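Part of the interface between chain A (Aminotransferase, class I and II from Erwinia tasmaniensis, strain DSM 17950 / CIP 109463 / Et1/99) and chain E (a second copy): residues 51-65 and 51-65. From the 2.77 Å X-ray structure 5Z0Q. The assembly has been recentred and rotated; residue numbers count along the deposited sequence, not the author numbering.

Chain A, residues 51-65: IIDALQQRVQQGVFG
Chain E, residues 51-65: IIDALQQRVQQGVFG

Two glutamine oxygens face each other at the centre of this contact: A:Gln56 OE1 and E:Gln56 OE1 lie 2.9 Å apart, both acceptors, so no hydrogen bond joins them. The glutamine side chains depart from the twofold pattern that the apolar residues keep: A:Gln56 is m, m (chi3 1°) and E:Gln56 m, t (chi3 82°), A:Gln60 m, m and E:Gln60 t, p. E:Gln56 NE2 donates to A:Gln60 OE1 over a very short 2.5 Å; A:Gln56 NE2 makes only weak bonds, to E:Gln60 OE1 (3.0 Å) and to the backbone E:Gln56 O (3.4 Å).

The helices containing residues 51-59 run antiparallel (180°), their axes 10.0 Å apart at closest approach. CA atoms pair A:Gln56 with E:Gln56 (6.4 Å), A:Ile52 with E:Val59 (6.5 Å) and A:Val59 with E:Ile52 (6.4 Å).

Beside the glutamines the packing is apolar and nearly symmetric. A:Val59 and E:Val59 (both t) point toward the partner helix: A:Val59 CG1 meets E:Leu55 CB at 3.7 Å and E:Ile52 CG2 at 3.8 Å, while E:Val59 CG1 meets A:Leu55 CB at 3.8 Å and A:Ile52 CG2 at 3.9 Å. Ile52 and Leu55 are m, t in both chains.

A type I turn from Val59 to Gly62 leads out of the helix in each chain. A:Gly62 (108/-42) and E:Gly62 (101/-34) have positive phi, where a CB would jam against the preceding carbonyl. The opposing isoleucine tip rests on each CA: A:Ile52 CD1 to E:Gly62 CA is 3.7 Å, and E:Ile52 CD1 to A:Gly62 CA 4.0 Å.

A:Phe64 and E:Phe64 (m, chi2 near -80°) then turn toward the partner. A:Phe64 CZ touches E:Leu55 CD1, and E:Phe64 CZ touches A:Leu55 CD1, both at 3.7 Å; A:Ile52 CG1 and E:Ile52 CG1 lie at the opposing rings' edges. Within each chain, A:Arg58 and E:Arg58 (t, p, t) reach across the turn, NH1 and NH2 both donating to Val63 O.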

# COMPACT_ATOMS: atom_id res chain seq x y z
N ILE A 51 -10.23 -11.57 14.86
CA ILE A 51 -9.54 -10.51 14.13
C ILE A 51 -9.34 -9.29 15.03
O ILE A 51 -8.26 -8.71 15.08
CB ILE A 51 -10.31 -10.14 12.85
CG1 ILE A 51 -10.35 -11.32 11.89
CG2 ILE A 51 -9.70 -8.92 12.19
CD1 ILE A 51 -11.18 -11.07 10.65
N ILE A 52 -10.39 -8.91 15.76
CA ILE A 52 -10.31 -7.73 16.61
C ILE A 52 -9.36 -7.97 17.78
O ILE A 52 -8.55 -7.11 18.12
CB ILE A 52 -11.72 -7.32 17.09
CG1 ILE A 52 -12.57 -6.89 15.89
CG2 ILE A 52 -11.64 -6.20 18.12
CD1 ILE A 52 -13.96 -6.44 16.26
N ASP A 53 -9.45 -9.15 18.41
CA ASP A 53 -8.55 -9.46 19.52
C ASP A 53 -7.10 -9.53 19.07
O ASP A 53 -6.20 -9.15 19.82
CB ASP A 53 -8.97 -10.77 20.18
CG ASP A 53 -10.34 -10.68 20.84
OD1 ASP A 53 -10.99 -9.62 20.73
OD2 ASP A 53 -10.76 -11.68 21.47
N ALA A 54 -6.85 -10.01 17.85
CA ALA A 54 -5.49 -10.05 17.34
C ALA A 54 -4.97 -8.64 17.07
O ALA A 54 -3.80 -8.34 17.34
CB ALA A 54 -5.41 -10.90 16.08
N LEU A 55 -5.82 -7.77 16.52
CA LEU A 55 -5.41 -6.39 16.27
C LEU A 55 -5.11 -5.65 17.57
O LEU A 55 -4.15 -4.88 17.64
CB LEU A 55 -6.50 -5.66 15.48
CG LEU A 55 -6.65 -6.06 14.01
CD1 LEU A 55 -7.94 -5.49 13.43
CD2 LEU A 55 -5.45 -5.58 13.20
N GLN A 56 -5.91 -5.89 18.61
CA GLN A 56 -5.69 -5.22 19.89
C GLN A 56 -4.38 -5.67 20.53
O GLN A 56 -3.64 -4.84 21.09
CB GLN A 56 -6.86 -5.47 20.83
CG GLN A 56 -8.18 -4.85 20.39
CD GLN A 56 -8.20 -3.34 20.56
OE1 GLN A 56 -7.22 -2.73 20.99
NE2 GLN A 56 -9.32 -2.72 20.21
N GLN A 57 -4.07 -6.97 20.46
CA GLN A 57 -2.80 -7.45 20.99
C GLN A 57 -1.62 -6.84 20.25
O GLN A 57 -0.54 -6.68 20.83
CB GLN A 57 -2.75 -8.98 20.91
CG GLN A 57 -3.64 -9.69 21.92
CD GLN A 57 -3.03 -9.75 23.31
OE1 GLN A 57 -1.82 -9.60 23.47
NE2 GLN A 57 -3.87 -9.97 24.31
N ARG A 58 -1.80 -6.50 18.97
CA ARG A 58 -0.72 -5.91 18.20
C ARG A 58 -0.58 -4.41 18.45
O ARG A 58 0.53 -3.88 18.45
CB ARG A 58 -0.93 -6.17 16.71
CG ARG A 58 0.22 -5.72 15.83
CD ARG A 58 1.53 -6.33 16.28
NE ARG A 58 2.67 -5.79 15.55
CZ ARG A 58 3.28 -4.65 15.87
NH1 ARG A 58 4.32 -4.24 15.15
NH2 ARG A 58 2.86 -3.93 16.89
N VAL A 59 -1.70 -3.71 18.67
CA VAL A 59 -1.63 -2.28 18.97
C VAL A 59 -1.09 -2.06 20.37
O VAL A 59 -0.26 -1.18 20.60
CB VAL A 59 -3.01 -1.63 18.78
CG1 VAL A 59 -2.95 -0.16 19.18
CG2 VAL A 59 -3.47 -1.77 17.34
N GLN A 60 -1.54 -2.87 21.34
CA GLN A 60 -1.02 -2.77 22.69
C GLN A 60 0.44 -3.19 22.81
O GLN A 60 1.05 -2.95 23.85
CB GLN A 60 -1.88 -3.60 23.65
CG GLN A 60 -3.15 -2.90 24.11
CD GLN A 60 -2.86 -1.66 24.93
OE1 GLN A 60 -3.58 -0.66 24.85
NE2 GLN A 60 -1.80 -1.71 25.74
N GLN A 61 1.00 -3.82 21.77
CA GLN A 61 2.43 -4.09 21.77
C GLN A 61 3.23 -2.80 21.82
O GLN A 61 4.29 -2.73 22.46
CB GLN A 61 2.81 -4.92 20.55
CG GLN A 61 4.28 -5.31 20.50
CD GLN A 61 4.70 -5.87 19.16
OE1 GLN A 61 4.30 -6.97 18.77
NE2 GLN A 61 5.52 -5.11 18.43
N GLY A 62 2.75 -1.76 21.14
CA GLY A 62 3.32 -0.43 21.29
C GLY A 62 4.12 0.09 20.12
O GLY A 62 3.99 1.26 19.75
N VAL A 63 4.94 -0.76 19.51
CA VAL A 63 5.88 -0.34 18.48
C VAL A 63 5.32 -0.70 17.11
O VAL A 63 4.73 -1.77 16.93
CB VAL A 63 7.26 -0.99 18.69
CG1 VAL A 63 8.33 -0.22 17.93
CG2 VAL A 63 7.59 -1.06 20.17
N PHE A 64 5.50 0.20 16.15
CA PHE A 64 5.00 0.03 14.78
C PHE A 64 6.09 0.38 13.77
O PHE A 64 5.88 1.13 12.82
CB PHE A 64 3.76 0.88 14.55
CG PHE A 64 2.69 0.70 15.59
CD1 PHE A 64 1.84 -0.39 15.55
CD2 PHE A 64 2.55 1.63 16.61
CE1 PHE A 64 0.86 -0.55 16.51
CE2 PHE A 64 1.57 1.47 17.58
CZ PHE A 64 0.72 0.38 17.53
N GLY A 65 7.29 -0.17 13.97
CA GLY A 65 8.38 0.04 13.05
C GLY A 65 8.25 -0.81 11.81
O GLY A 65 7.22 -1.43 11.53
N ILE E 51 -1.57 8.05 19.82
CA ILE E 51 -1.64 7.21 18.62
C ILE E 51 -2.21 5.84 18.96
O ILE E 51 -3.01 5.28 18.21
CB ILE E 51 -0.25 7.10 17.97
CG1 ILE E 51 0.33 8.50 17.70
CG2 ILE E 51 -0.32 6.30 16.68
CD1 ILE E 51 1.73 8.47 17.13
N ILE E 52 -1.81 5.28 20.11
CA ILE E 52 -2.27 3.95 20.48
C ILE E 52 -3.75 3.98 20.85
O ILE E 52 -4.51 3.08 20.49
CB ILE E 52 -1.40 3.39 21.62
CG1 ILE E 52 0.04 3.23 21.15
CG2 ILE E 52 -1.95 2.06 22.12
CD1 ILE E 52 0.96 2.63 22.19
N ASP E 53 -4.18 5.02 21.58
CA ASP E 53 -5.58 5.12 21.96
C ASP E 53 -6.47 5.29 20.73
O ASP E 53 -7.56 4.71 20.65
CB ASP E 53 -5.79 6.28 22.93
CG ASP E 53 -5.09 6.07 24.25
OD1 ASP E 53 -4.93 4.90 24.66
OD2 ASP E 53 -4.69 7.07 24.89
N ALA E 54 -6.01 6.07 19.75
CA ALA E 54 -6.80 6.29 18.54
C ALA E 54 -6.97 4.99 17.76
O ALA E 54 -8.05 4.73 17.21
CB ALA E 54 -6.15 7.36 17.67
N LEU E 55 -5.92 4.17 17.69
CA LEU E 55 -6.01 2.90 16.98
C LEU E 55 -7.03 1.98 17.63
O LEU E 55 -7.93 1.46 16.95
CB LEU E 55 -4.64 2.23 16.93
CG LEU E 55 -3.59 2.81 15.98
CD1 LEU E 55 -2.27 2.05 16.12
CD2 LEU E 55 -4.08 2.76 14.54
N GLN E 56 -6.92 1.77 18.94
CA GLN E 56 -7.82 0.85 19.63
C GLN E 56 -9.26 1.34 19.60
O GLN E 56 -10.19 0.52 19.61
CB GLN E 56 -7.36 0.64 21.07
CG GLN E 56 -5.92 0.17 21.18
CD GLN E 56 -5.53 -0.19 22.59
OE1 GLN E 56 -5.82 -1.29 23.06
NE2 GLN E 56 -4.87 0.73 23.28
N GLN E 57 -9.47 2.65 19.57
CA GLN E 57 -10.83 3.17 19.38
C GLN E 57 -11.35 2.81 18.00
O GLN E 57 -12.53 2.47 17.84
CB GLN E 57 -10.85 4.68 19.59
CG GLN E 57 -12.25 5.28 19.62
CD GLN E 57 -13.07 4.80 20.80
OE1 GLN E 57 -12.61 4.82 21.94
NE2 GLN E 57 -14.28 4.34 20.52
N ARG E 58 -10.48 2.86 16.98
CA ARG E 58 -10.89 2.48 15.64
C ARG E 58 -11.02 0.97 15.51
O ARG E 58 -11.89 0.48 14.78
CB ARG E 58 -9.88 3.02 14.62
CG ARG E 58 -10.20 2.67 13.17
CD ARG E 58 -11.52 3.25 12.73
NE ARG E 58 -11.89 2.83 11.38
CZ ARG E 58 -12.63 1.76 11.12
NH1 ARG E 58 -12.92 1.44 9.86
NH2 ARG E 58 -13.09 1.00 12.11
N VAL E 59 -10.17 0.21 16.21
CA VAL E 59 -10.25 -1.24 16.14
C VAL E 59 -11.53 -1.73 16.81
O VAL E 59 -12.19 -2.66 16.33
CB VAL E 59 -9.00 -1.88 16.77
CG1 VAL E 59 -9.18 -3.38 16.92
CG2 VAL E 59 -7.77 -1.57 15.93
N GLN E 60 -11.92 -1.11 17.93
CA GLN E 60 -13.10 -1.55 18.65
C GLN E 60 -14.40 -1.20 17.94
O GLN E 60 -15.46 -1.71 18.34
CB GLN E 60 -13.10 -0.97 20.07
CG GLN E 60 -13.87 -1.81 21.09
CD GLN E 60 -13.30 -3.22 21.25
OE1 GLN E 60 -12.14 -3.47 20.95
NE2 GLN E 60 -14.14 -4.14 21.72
N GLN E 61 -14.35 -0.35 16.91
CA GLN E 61 -15.55 -0.10 16.12
C GLN E 61 -16.02 -1.36 15.41
O GLN E 61 -17.23 -1.57 15.23
CB GLN E 61 -15.30 1.02 15.12
CG GLN E 61 -15.12 2.39 15.76
CD GLN E 61 -15.00 3.50 14.73
OE1 GLN E 61 -15.12 3.27 13.53
NE2 GLN E 61 -14.76 4.72 15.21
N GLY E 62 -15.08 -2.22 14.98
CA GLY E 62 -15.38 -3.54 14.49
C GLY E 62 -15.38 -3.69 12.98
O GLY E 62 -14.99 -4.75 12.48
N VAL E 63 -15.80 -2.66 12.25
CA VAL E 63 -15.97 -2.73 10.80
C VAL E 63 -14.73 -2.18 10.13
O VAL E 63 -14.29 -1.06 10.42
CB VAL E 63 -17.23 -1.97 10.35
CG1 VAL E 63 -17.44 -2.15 8.86
CG2 VAL E 63 -18.44 -2.46 11.13
N PHE E 64 -14.16 -2.96 9.21
CA PHE E 64 -12.94 -2.56 8.51
C PHE E 64 -13.14 -2.58 7.00
O PHE E 64 -12.30 -3.10 6.27
CB PHE E 64 -11.77 -3.46 8.91
CG PHE E 64 -11.51 -3.49 10.39
CD1 PHE E 64 -10.78 -2.48 11.00
CD2 PHE E 64 -11.99 -4.53 11.17
CE1 PHE E 64 -10.54 -2.51 12.36
CE2 PHE E 64 -11.75 -4.56 12.53
CZ PHE E 64 -11.02 -3.54 13.13
N GLY E 65 -14.24 -2.01 6.53
CA GLY E 65 -14.50 -1.90 5.11
C GLY E 65 -13.71 -0.77 4.48
O GLY E 65 -12.84 -0.15 5.09